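Local coordinates for TCR alpha chain (Gallus gallus, PDB 6LIR), which pairs with the TCR beta chain to form the chicken alpha-beta T-cell receptor, which recognises antigen presented by MHC molecules, at the interface of chains A and B. Numbering follows the deposited sequence. Chains: chain A, TCR alpha chain; chain B, TCR beta chain.

Contact 1: the interface of chains A and B. Residues chain A 114, 116, 118, 134-135; chain B 129-130, 133-134, 186.
B:Lys134 reaches across from the end of helix 128-134 of the beta constant immunoglobulin domain to the alpha constant domain, meeting A:Ser114, A:Ser116, A:Tyr118 and A:Asp135. Its CB turns CG beside the backbone N (chi1 -47°), and a bend at chi2 sends the rest of the chain over to chain A. CG passes the phenol oxygen of A:Tyr118, CD runs by carboxylate OD2 of A:Asp135, and CE comes up to CB of A:Ser116. At the tip, ammonium NZ gives a hydrogen bond to the backbone O of A:Ser114 at 2.7 Å, in the carbonyl plane; its bond to A:Ser116 OG is weak. NZ also forms a looser salt bridge with A:Asp135 OD2, 3.6 Å away. That carboxylate is held end-on by B:Arg186, whose NH1 meets OD1 at 2.8 Å and whose NH2 meets OD2 at 2.9 Å, the latter on the syn lone pair. The hydroxyl OG1 of A:Thr134 also donates to OD2, from above the carboxylate plane. An alanine in place of A:Asp135 would probably leave the guanidinium of B:Arg186 without its paired acceptor, held by weak bonds to B:Glu130 OE1, and B:Lys134 NZ without its nearby charge. The A:Tyr118 ring lies with one face under CB of B:Glu130, 3.7 Å from the ring centroid, while CD of B:Gln129 sits at its edge. The phenol OH donates to B:Glu133 OE1 at 2.8 Å, on the anti side, tilted 32° from the carboxylate plane.

Contact 2: the interface of chains A and B. Residues chain A 120, 130, 150, 170, 172; chain B 124, 140, 142, 182, 184.
Facing strands of the two constant immunoglobulin domains meet here: 116-121, 128-134, 150-156 and 164-174 of chain A against 120-124, 136-144 and 178-188 of chain B. A:Met130 touches B:Phe124 twice. Its CB stands over the centre of the phenyl face, 3.5 Å from the centroid, and the chain, bent at chi2 (75°) and again at chi3, brings methyl CE back to the rim of the ring, where it meets B:Phe124 CE2 at 3.5 Å. The same methyl packs on CG1 of B:Val140 and on CB of B:Leu142, so it touches three beta side chains. A:Leu120 comes in beside it, CD1 against CG2 of B:Val140 at 3.6 Å and CB against CB of B:Phe124. B:Leu142 crosses A:Trp172 at about a right angle and lays CD2 over the five-membered ring, offset toward its rim, 3.8 Å from the centroid; CD1 lies closer to indole NE1. The other flank is polar. NH1 of B:Arg184 donates to the hydroxyl OG1 of A:Thr170 at 2.5 Å, a short bond, bent (120° at H) and tilted from the guanidinium plane, and only weakly to A:Thr150 OG1. A water joins A:Thr170 OG1, 3.0 Å away, to the hydroxyl OG1 of B:Thr182. Methyl CG2 of B:Thr182 lies over one guanidinium face, offset toward its rim. Together the apolar patch and its polar border hold the paired constant domains face to face.

Contact 3: the interface of chains A and B. Residues chain A 135, 156-158, 164; chain B 136, 187-188.
B:Lys136, A:Val156 and B:Ser188 bury most surface where the constant immunoglobulin domains meet at the start of beta strand 136-144 and the ends of alpha strand 150-156 and beta strand 178-188. B:Lys136 loses 64 Å² to chain A. Its CG lies beside the backbone N (chi1 -55°), and beyond it the chain runs extended, carrying the ammonium group out to the side-chain carboxylate of A:Glu164. NZ forms a hydrogen bond and salt bridge with OE1 of A:Glu164 at 3.1 Å, approaching from above the carboxylate plane by 40°. CE, one carbon back, passes methyl CG2 of A:Thr158, a poorly ordered residue. Hydroxyl OG1 of the same threonine appears to bond OE2 of A:Glu164 within chain A, again uncertainly. The carboxylate of A:Asp135, with OD1 4.5 Å from NZ of B:Lys136, may add to the negative field around the ammonium group. An alanine replacing A:Glu164 would probably leave NZ of B:Lys136 without its charged mate and the end of that chain free to move. To one side, A:Val156 sets methyl CG1 anti to its backbone N (chi1 -179°) and rests it against the beta backbone, 3.7 Å from N of B:Ser188 and close to the carbonyl carbon of B:Ile187. CB of B:Ser188 in turn approaches the backbone O of A:Ala157. The site combines a salt bridge with a methyl-to-backbone contact and is likely to help hold this part of the constant-domain interface.

Contact 4: the interface of chains A and B. Residues chain A 132, 152, 154, 168, 170; chain B 138, 140, 165-167, 184, 186.
Alpha strands 128-134, 150-156 and 164-174 face beta strands 136-144 and 178-188 and the short strand 166-168 with its preceding loop, all in the paired constant immunoglobulin domains. A:Thr152 meets B:Arg184 and B:Gly167 with different branches. Hydroxyl OG1, beside the backbone N (chi1 -34°), receives a hydrogen bond from guanidinium NH2 of B:Arg184 at 2.7 Å, while methyl CG2 is pressed tightly on CA of B:Gly167, 3.3 Å away. The same guanidinium reaches A:Thr170 through NH1, and its NE and NH2 point weakly at the backbone O of B:Gly167, which lies at its edge and may help fix its rotation. A:Val154 pushes CG1 against the backbone of the short strand, 3.3 Å from N of B:Gly167 and also near O of B:Gly165. Its other methyl, CG2, crosses over CB of B:Arg186 at 3.9 Å. A:Leu168 threads between the two arginines: CD1 lies along CB of B:Arg184, sliding past it in the opposite direction, and CD2 rests near CD and NH1 of B:Arg186. CD1 also meets the methyl CG2 of B:Thr138 tip to tip. Alongside, A:Leu132 places CD2 on CB of that threonine at 3.6 Å.

Contact 1: the interface of chains A and B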
loop_
_atom_site.group_PDB
_atom_site.type_symbol
_atom_site.label_atom_id
_atom_site.label_comp_id
_atom_site.label_asym_id
_atom_site.label_seq_id
_atom_site.Cartn_x
_atom_site.Cartn_y
_atom_site.Cartn_z
ATOM N N SER A 114 14.824 -11.731 19.239
ATOM C CA SER A 114 14.493 -11.869 20.645
ATOM C C SER A 114 12.982 -12.022 20.685
ATOM O O SER A 114 12.274 -11.140 21.188
ATOM C CB SER A 114 14.966 -10.664 21.458
ATOM O OG SER A 114 15.135 -11.016 22.817
ATOM N N SER A 116 9.193 -12.375 21.274
ATOM C CA SER A 116 8.316 -12.301 22.430
ATOM C C SER A 116 6.878 -12.285 21.941
ATOM O O SER A 116 6.585 -11.841 20.828
ATOM C CB SER A 116 8.585 -11.058 23.278
ATOM O OG SER A 116 9.939 -10.998 23.670
ATOM N N TYR A 118 2.746 -11.518 23.289
ATOM C CA TYR A 118 1.985 -10.798 24.298
ATOM C C TYR A 118 0.508 -10.824 23.944
ATOM O O TYR A 118 0.129 -10.854 22.771
ATOM C CB TYR A 118 2.415 -9.327 24.428
ATOM C CG TYR A 118 3.899 -9.089 24.566
ATOM C CD1 TYR A 118 4.534 -9.217 25.795
ATOM C CD2 TYR A 118 4.662 -8.720 23.470
ATOM C CE1 TYR A 118 5.891 -8.990 25.922
ATOM C CE2 TYR A 118 6.017 -8.493 23.586
ATOM C CZ TYR A 118 6.627 -8.628 24.812
ATOM O OH TYR A 118 7.979 -8.401 24.927
ATOM N N THR A 134 6.567 -10.099 18.513
ATOM C CA THR A 134 7.506 -9.036 18.180
ATOM C C THR A 134 8.935 -9.556 18.099
ATOM O O THR A 134 9.258 -10.640 18.592
ATOM C CB THR A 134 7.469 -7.900 19.216
ATOM O OG1 THR A 134 8.122 -8.326 20.418
ATOM C CG2 THR A 134 6.049 -7.519 19.545
ATOM N N ASP A 135 9.790 -8.723 17.494
ATOM C CA ASP A 135 11.249 -8.876 17.512
ATOM C C ASP A 135 11.703 -10.299 17.190
ATOM O O ASP A 135 12.612 -10.848 17.819
ATOM C CB ASP A 135 11.808 -8.408 18.854
ATOM C CG ASP A 135 11.265 -7.050 19.258
ATOM O OD1 ASP A 135 11.566 -6.060 18.560
ATOM O OD2 ASP A 135 10.516 -6.976 20.258
ATOM N N GLN B 129 4.197 -5.639 29.874
ATOM C CA GLN B 129 5.371 -6.502 29.809
ATOM C C GLN B 129 6.268 -6.129 28.633
ATOM O O GLN B 129 7.496 -6.091 28.777
ATOM C CB GLN B 129 4.949 -7.967 29.728
ATOM C CG GLN B 129 6.097 -8.936 29.939
ATOM C CD GLN B 129 5.714 -10.364 29.627
ATOM O OE1 GLN B 129 4.531 -10.692 29.525
ATOM N NE2 GLN B 129 6.714 -11.226 29.465
ATOM N N GLU B 130 5.684 -5.887 27.452
ATOM C CA GLU B 130 6.487 -5.423 26.322
ATOM C C GLU B 130 7.228 -4.139 26.677
ATOM O O GLU B 130 8.430 -4.008 26.416
ATOM C CB GLU B 130 5.613 -5.198 25.082
ATOM C CG GLU B 130 6.364 -4.491 23.939
ATOM C CD GLU B 130 5.461 -4.028 22.789
ATOM O OE1 GLU B 130 5.929 -4.036 21.629
ATOM O OE2 GLU B 130 4.295 -3.655 23.035
ATOM N N GLU B 133 10.096 -5.108 28.978
ATOM C CA GLU B 133 11.118 -5.939 28.339
ATOM C C GLU B 133 11.811 -5.213 27.188
ATOM O O GLU B 133 13.039 -5.280 27.054
ATOM C CB GLU B 133 10.502 -7.247 27.843
ATOM C CG GLU B 133 10.040 -8.175 28.949
ATOM C CD GLU B 133 9.329 -9.401 28.413
ATOM O OE1 GLU B 133 9.198 -9.516 27.176
ATOM O OE2 GLU B 133 8.905 -10.252 29.225
ATOM N N LYS B 134 11.038 -4.543 26.325
ATOM C CA LYS B 134 11.574 -3.967 25.097
ATOM C C LYS B 134 11.734 -2.453 25.130
ATOM O O LYS B 134 12.265 -1.887 24.167
ATOM C CB LYS B 134 10.676 -4.327 23.904
ATOM C CG LYS B 134 10.280 -5.790 23.826
ATOM C CD LYS B 134 11.475 -6.668 23.522
ATOM C CE LYS B 134 11.035 -8.095 23.247
ATOM N NZ LYS B 134 12.161 -8.957 22.796
ATOM N N ARG B 186 4.373 1.328 16.723
ATOM C CA ARG B 186 5.329 1.017 17.779
ATOM C C ARG B 186 6.128 2.267 18.123
ATOM O O ARG B 186 6.713 2.897 17.237
ATOM C CB ARG B 186 6.267 -0.121 17.370
ATOM C CG ARG B 186 6.977 -0.766 18.566
ATOM C CD ARG B 186 7.703 -2.057 18.210
ATOM N NE ARG B 186 7.909 -2.893 19.397
ATOM C CZ ARG B 186 8.780 -3.896 19.474
ATOM N NH1 ARG B 186 9.543 -4.197 18.433
ATOM N NH2 ARG B 186 8.891 -4.598 20.596
#

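Contact 2: the interface of chains A and B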
loop_
_atom_site.group_PDB
_atom_site.type_symbol
_atom_site.label_atom_id
_atom_site.label_comp_id
_atom_site.label_asym_id
_atom_site.label_seq_id
_atom_site.Cartn_x
_atom_site.Cartn_y
_atom_site.Cartn_z
ATOM N N LEU A 120 -3.065 -8.691 24.349
ATOM C CA LEU A 120 -3.525 -7.331 24.543
ATOM C C LEU A 120 -5.037 -7.316 24.656
ATOM O O LEU A 120 -5.735 -8.141 24.057
ATOM C CB LEU A 120 -3.107 -6.417 23.383
ATOM C CG LEU A 120 -1.686 -6.518 22.835
ATOM C CD1 LEU A 120 -1.489 -5.499 21.717
ATOM C CD2 LEU A 120 -0.678 -6.306 23.940
ATOM N N MET A 130 -6.004 -9.493 21.388
ATOM C CA MET A 130 -5.082 -9.389 20.265
ATOM C C MET A 130 -3.745 -9.999 20.657
ATOM O O MET A 130 -3.189 -9.680 21.715
ATOM C CB MET A 130 -4.895 -7.927 19.848
ATOM C CG MET A 130 -3.867 -7.702 18.744
ATOM S SD MET A 130 -4.441 -8.187 17.104
ATOM C CE MET A 130 -5.681 -6.930 16.794
ATOM N N THR A 150 -1.411 -11.383 10.416
ATOM C CA THR A 150 -0.771 -10.476 9.473
ATOM C C THR A 150 0.560 -10.015 10.051
ATOM O O THR A 150 0.761 -10.013 11.267
ATOM C CB THR A 150 -1.658 -9.267 9.145
ATOM O OG1 THR A 150 -2.285 -8.789 10.338
ATOM C CG2 THR A 150 -2.730 -9.656 8.131
ATOM N N THR A 170 0.395 -10.134 14.175
ATOM C CA THR A 170 -0.761 -10.064 15.058
ATOM C C THR A 170 -1.880 -10.948 14.535
ATOM O O THR A 170 -1.998 -11.190 13.334
ATOM C CB THR A 170 -1.314 -8.632 15.190
ATOM O OG1 THR A 170 -1.497 -8.060 13.888
ATOM C CG2 THR A 170 -0.382 -7.754 16.008
ATOM N N TRP A 172 -6.176 -11.888 16.088
ATOM C CA TRP A 172 -7.163 -11.548 17.100
ATOM C C TRP A 172 -8.348 -12.494 16.995
ATOM O O TRP A 172 -8.624 -13.054 15.930
ATOM C CB TRP A 172 -7.648 -10.103 16.936
ATOM C CG TRP A 172 -8.361 -9.900 15.639
ATOM C CD1 TRP A 172 -7.800 -9.597 14.433
ATOM C CD2 TRP A 172 -9.768 -10.017 15.409
ATOM N NE1 TRP A 172 -8.773 -9.507 13.468
ATOM C CE2 TRP A 172 -9.991 -9.758 14.042
ATOM C CE3 TRP A 172 -10.865 -10.306 16.229
ATOM C CZ2 TRP A 172 -11.263 -9.781 13.475
ATOM C CZ3 TRP A 172 -12.127 -10.329 15.664
ATOM C CH2 TRP A 172 -12.316 -10.067 14.301
ATOM N N PHE B 124 -5.989 -1.411 21.033
ATOM C CA PHE B 124 -5.631 -2.267 22.148
ATOM C C PHE B 124 -4.618 -1.556 23.029
ATOM O O PHE B 124 -3.683 -0.920 22.533
ATOM C CB PHE B 124 -5.092 -3.605 21.645
ATOM C CG PHE B 124 -6.160 -4.508 21.091
ATOM C CD1 PHE B 124 -6.778 -5.451 21.897
ATOM C CD2 PHE B 124 -6.561 -4.398 19.771
ATOM C CE1 PHE B 124 -7.765 -6.278 21.392
ATOM C CE2 PHE B 124 -7.552 -5.221 19.259
ATOM C CZ PHE B 124 -8.153 -6.162 20.072
ATOM N N VAL B 140 -1.912 -1.380 18.820
ATOM C CA VAL B 140 -2.573 -2.087 17.736
ATOM C C VAL B 140 -3.968 -1.507 17.571
ATOM O O VAL B 140 -4.796 -1.570 18.488
ATOM C CB VAL B 140 -2.620 -3.596 18.003
ATOM C CG1 VAL B 140 -3.163 -4.324 16.789
ATOM C CG2 VAL B 140 -1.228 -4.103 18.359
ATOM N N LEU B 142 -7.379 -2.005 15.455
ATOM C CA LEU B 142 -8.070 -3.025 14.680
ATOM C C LEU B 142 -9.365 -2.450 14.129
ATOM O O LEU B 142 -10.210 -1.963 14.889
ATOM C CB LEU B 142 -8.358 -4.263 15.533
ATOM C CG LEU B 142 -9.282 -5.316 14.911
ATOM C CD1 LEU B 142 -8.611 -6.021 13.739
ATOM C CD2 LEU B 142 -9.739 -6.332 15.952
ATOM N N THR B 182 -5.645 -4.382 10.245
ATOM C CA THR B 182 -4.865 -4.117 11.444
ATOM C C THR B 182 -3.745 -3.135 11.139
ATOM O O THR B 182 -3.100 -3.219 10.091
ATOM C CB THR B 182 -4.276 -5.422 12.015
ATOM O OG1 THR B 182 -5.335 -6.347 12.288
ATOM C CG2 THR B 182 -3.504 -5.160 13.298
ATOM N N ARG B 184 -0.369 -1.284 13.320
ATOM C CA ARG B 184 0.438 -1.215 14.526
ATOM C C ARG B 184 1.292 0.040 14.479
ATOM O O ARG B 184 1.917 0.329 13.453
ATOM C CB ARG B 184 1.306 -2.467 14.678
ATOM C CG ARG B 184 0.498 -3.709 15.020
ATOM C CD ARG B 184 0.822 -4.883 14.101
ATOM N NE ARG B 184 0.598 -4.565 12.698
ATOM C CZ ARG B 184 0.035 -5.388 11.818
ATOM N NH1 ARG B 184 -0.382 -6.592 12.188
ATOM N NH2 ARG B 184 -0.117 -4.999 10.564
HETATM O O HOH W 1 -4.375 -8.858 13.283
#

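Contact 3: the interface of chains A and B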
loop_
_atom_site.group_PDB
_atom_site.type_symbol
_atom_site.label_atom_id
_atom_site.label_comp_id
_atom_site.label_asym_id
_atom_site.label_seq_id
_atom_site.Cartn_x
_atom_site.Cartn_y
_atom_site.Cartn_z
ATOM N N ASP A 135 9.790 -8.723 17.494
ATOM C CA ASP A 135 11.249 -8.876 17.512
ATOM C C ASP A 135 11.703 -10.299 17.190
ATOM O O ASP A 135 12.612 -10.848 17.819
ATOM C CB ASP A 135 11.808 -8.408 18.854
ATOM C CG ASP A 135 11.265 -7.050 19.258
ATOM O OD1 ASP A 135 11.566 -6.060 18.560
ATOM O OD2 ASP A 135 10.516 -6.976 20.258
ATOM N N VAL A 156 11.587 2.057 14.938
ATOM C CA VAL A 156 11.372 2.897 16.108
ATOM C C VAL A 156 12.671 3.623 16.427
ATOM O O VAL A 156 13.751 3.026 16.378
ATOM C CB VAL A 156 10.879 2.080 17.319
ATOM C CG1 VAL A 156 10.633 2.992 18.520
ATOM C CG2 VAL A 156 9.609 1.328 16.956
ATOM N N ALA A 157 12.569 4.908 16.754
ATOM C CA ALA A 157 13.742 5.732 17.053
ATOM C C ALA A 157 14.100 5.596 18.530
ATOM O O ALA A 157 13.411 6.138 19.397
ATOM C CB ALA A 157 13.473 7.185 16.673
ATOM N N THR A 158 15.167 4.844 18.824
ATOM C CA THR A 158 15.649 4.619 20.183
ATOM C C THR A 158 16.869 5.497 20.494
ATOM O O THR A 158 17.355 6.256 19.649
ATOM C CB THR A 158 15.969 3.138 20.407
ATOM O OG1 THR A 158 17.113 2.765 19.625
ATOM C CG2 THR A 158 14.780 2.268 20.016
ATOM N N GLU A 164 16.020 1.503 14.788
ATOM C CA GLU A 164 16.022 0.045 14.773
ATOM C C GLU A 164 14.754 -0.485 14.121
ATOM O O GLU A 164 13.670 0.086 14.268
ATOM C CB GLU A 164 16.125 -0.540 16.182
ATOM C CG GLU A 164 16.827 0.317 17.203
ATOM C CD GLU A 164 16.663 -0.233 18.607
ATOM O OE1 GLU A 164 15.915 -1.221 18.777
ATOM O OE2 GLU A 164 17.285 0.315 19.539
ATOM N N LYS B 136 9.585 -0.405 24.543
ATOM C CA LYS B 136 8.745 0.111 23.477
ATOM C C LYS B 136 7.304 -0.294 23.740
ATOM O O LYS B 136 7.035 -1.309 24.387
ATOM C CB LYS B 136 9.174 -0.415 22.095
ATOM C CG LYS B 136 10.624 -0.163 21.733
ATOM C CD LYS B 136 11.036 -0.992 20.527
ATOM C CE LYS B 136 12.543 -0.977 20.337
ATOM N NZ LYS B 136 12.966 -1.868 19.220
ATOM N N ILE B 187 6.127 2.639 19.405
ATOM C CA ILE B 187 6.801 3.846 19.862
ATOM C C ILE B 187 7.708 3.510 21.039
ATOM O O ILE B 187 7.553 2.481 21.701
ATOM C CB ILE B 187 5.791 4.935 20.271
ATOM C CG1 ILE B 187 4.907 4.411 21.402
ATOM C CG2 ILE B 187 4.945 5.358 19.075
ATOM C CD1 ILE B 187 3.832 5.369 21.833
ATOM N N SER B 188 8.666 4.402 21.292
ATOM C CA SER B 188 9.528 4.278 22.460
ATOM C C SER B 188 8.715 4.395 23.746
ATOM O O SER B 188 7.647 5.010 23.779
ATOM C CB SER B 188 10.620 5.347 22.427
ATOM O OG SER B 188 10.067 6.626 22.677
#

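Contact 4: the interface of chains A and B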
loop_
_atom_site.group_PDB
_atom_site.type_symbol
_atom_site.label_atom_id
_atom_site.label_comp_id
_atom_site.label_asym_id
_atom_site.label_seq_id
_atom_site.Cartn_x
_atom_site.Cartn_y
_atom_site.Cartn_z
ATOM N N LEU A 132 0.178 -10.372 19.993
ATOM C CA LEU A 132 1.278 -9.638 19.386
ATOM C C LEU A 132 2.575 -10.434 19.504
ATOM O O LEU A 132 3.023 -10.739 20.614
ATOM C CB LEU A 132 1.417 -8.273 20.055
ATOM C CG LEU A 132 2.578 -7.381 19.612
ATOM C CD1 LEU A 132 2.455 -6.913 18.158
ATOM C CD2 LEU A 132 2.740 -6.189 20.550
ATOM N N THR A 152 4.122 -7.268 9.680
ATOM C CA THR A 152 4.667 -6.003 9.211
ATOM C C THR A 152 6.071 -5.826 9.775
ATOM O O THR A 152 6.525 -6.595 10.624
ATOM C CB THR A 152 3.794 -4.816 9.631
ATOM O OG1 THR A 152 2.418 -5.209 9.632
ATOM C CG2 THR A 152 3.978 -3.675 8.660
ATOM N N VAL A 154 8.446 -2.410 11.190
ATOM C CA VAL A 154 8.418 -0.999 11.549
ATOM C C VAL A 154 9.796 -0.604 12.054
ATOM O O VAL A 154 10.629 -1.448 12.393
ATOM C CB VAL A 154 7.347 -0.681 12.616
ATOM C CG1 VAL A 154 5.962 -1.080 12.131
ATOM C CG2 VAL A 154 7.680 -1.382 13.923
ATOM N N LEU A 168 6.646 -7.473 13.361
ATOM C CA LEU A 168 5.483 -7.620 14.221
ATOM C C LEU A 168 4.454 -8.454 13.482
ATOM O O LEU A 168 4.195 -8.221 12.299
ATOM C CB LEU A 168 4.864 -6.261 14.589
ATOM C CG LEU A 168 5.752 -5.127 15.098
ATOM C CD1 LEU A 168 4.972 -3.816 15.128
ATOM C CD2 LEU A 168 6.304 -5.457 16.473
ATOM N N THR A 170 0.395 -10.134 14.175
ATOM C CA THR A 170 -0.761 -10.064 15.058
ATOM C C THR A 170 -1.880 -10.948 14.535
ATOM O O THR A 170 -1.998 -11.190 13.334
ATOM C CB THR A 170 -1.314 -8.632 15.190
ATOM O OG1 THR A 170 -1.497 -8.060 13.888
ATOM C CG2 THR A 170 -0.382 -7.754 16.008
ATOM N N THR B 138 3.787 -1.090 21.632
ATOM C CA THR B 138 3.120 -1.309 20.359
ATOM C C THR B 138 1.631 -1.067 20.559
ATOM O O THR B 138 0.994 -1.723 21.389
ATOM C CB THR B 138 3.368 -2.720 19.826
ATOM O OG1 THR B 138 4.777 -2.955 19.704
ATOM C CG2 THR B 138 2.711 -2.894 18.459
ATOM N N VAL B 140 -1.912 -1.380 18.820
ATOM C CA VAL B 140 -2.573 -2.087 17.736
ATOM C C VAL B 140 -3.968 -1.507 17.571
ATOM O O VAL B 140 -4.796 -1.570 18.488
ATOM C CB VAL B 140 -2.620 -3.596 18.003
ATOM C CG1 VAL B 140 -3.163 -4.324 16.789
ATOM C CG2 VAL B 140 -1.228 -4.103 18.359
ATOM N N GLY B 165 7.241 4.299 12.541
ATOM C CA GLY B 165 6.843 3.235 13.425
ATOM C C GLY B 165 5.494 2.631 13.131
ATOM O O GLY B 165 5.036 1.777 13.901
ATOM N N VAL B 166 4.850 3.012 12.031
ATOM C CA VAL B 166 3.532 2.495 11.692
ATOM C C VAL B 166 3.702 1.318 10.744
ATOM O O VAL B 166 4.409 1.417 9.731
ATOM C CB VAL B 166 2.655 3.588 11.063
ATOM C CG1 VAL B 166 1.337 3.004 10.561
ATOM C CG2 VAL B 166 2.397 4.697 12.071
ATOM N N GLY B 167 3.074 0.195 11.080
ATOM C CA GLY B 167 2.909 -0.868 10.112
ATOM C C GLY B 167 1.455 -1.213 9.893
ATOM O O GLY B 167 0.801 -1.744 10.795
ATOM N N ARG B 184 -0.369 -1.284 13.320
ATOM C CA ARG B 184 0.438 -1.215 14.526
ATOM C C ARG B 184 1.292 0.040 14.479
ATOM O O ARG B 184 1.917 0.329 13.453
ATOM C CB ARG B 184 1.306 -2.467 14.678
ATOM C CG ARG B 184 0.498 -3.709 15.020
ATOM C CD ARG B 184 0.822 -4.883 14.101
ATOM N NE ARG B 184 0.598 -4.565 12.698
ATOM C CZ ARG B 184 0.035 -5.388 11.818
ATOM N NH1 ARG B 184 -0.382 -6.592 12.188
ATOM N NH2 ARG B 184 -0.117 -4.999 10.564
ATOM N N ARG B 186 4.373 1.328 16.723
ATOM C CA ARG B 186 5.329 1.017 17.779
ATOM C C ARG B 186 6.128 2.267 18.123
ATOM O O ARG B 186 6.713 2.897 17.237
ATOM C CB ARG B 186 6.267 -0.121 17.370
ATOM C CG ARG B 186 6.977 -0.766 18.566
ATOM C CD ARG B 186 7.703 -2.057 18.210
ATOM N NE ARG B 186 7.909 -2.893 19.397
ATOM C CZ ARG B 186 8.780 -3.896 19.474
ATOM N NH1 ARG B 186 9.543 -4.197 18.433
ATOM N NH2 ARG B 186 8.891 -4.598 20.596
#

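All four contacts lie in the interface between the constant domains. Contact 2 and contact 4 lie nearest, their C-alpha centres about 8 Å apart, and share A:Thr170, B:Val140 and B:Arg184. Contact 1 is about 10 Å from contact 3, sharing A:Asp135, about 11 Å from contact 4, sharing B:Arg186, and about 14 Å from contact 2. The longest separation, about 17 Å, runs between contact 2 and contact 3. Beta strand 178-188 contributes to all four contacts; beta strand 136-144 and alpha strands 150-156 and 164-174 contribute to contacts 2, 3 and 4, so apolar and charged regions are likely to support each other in heterodimer assembly.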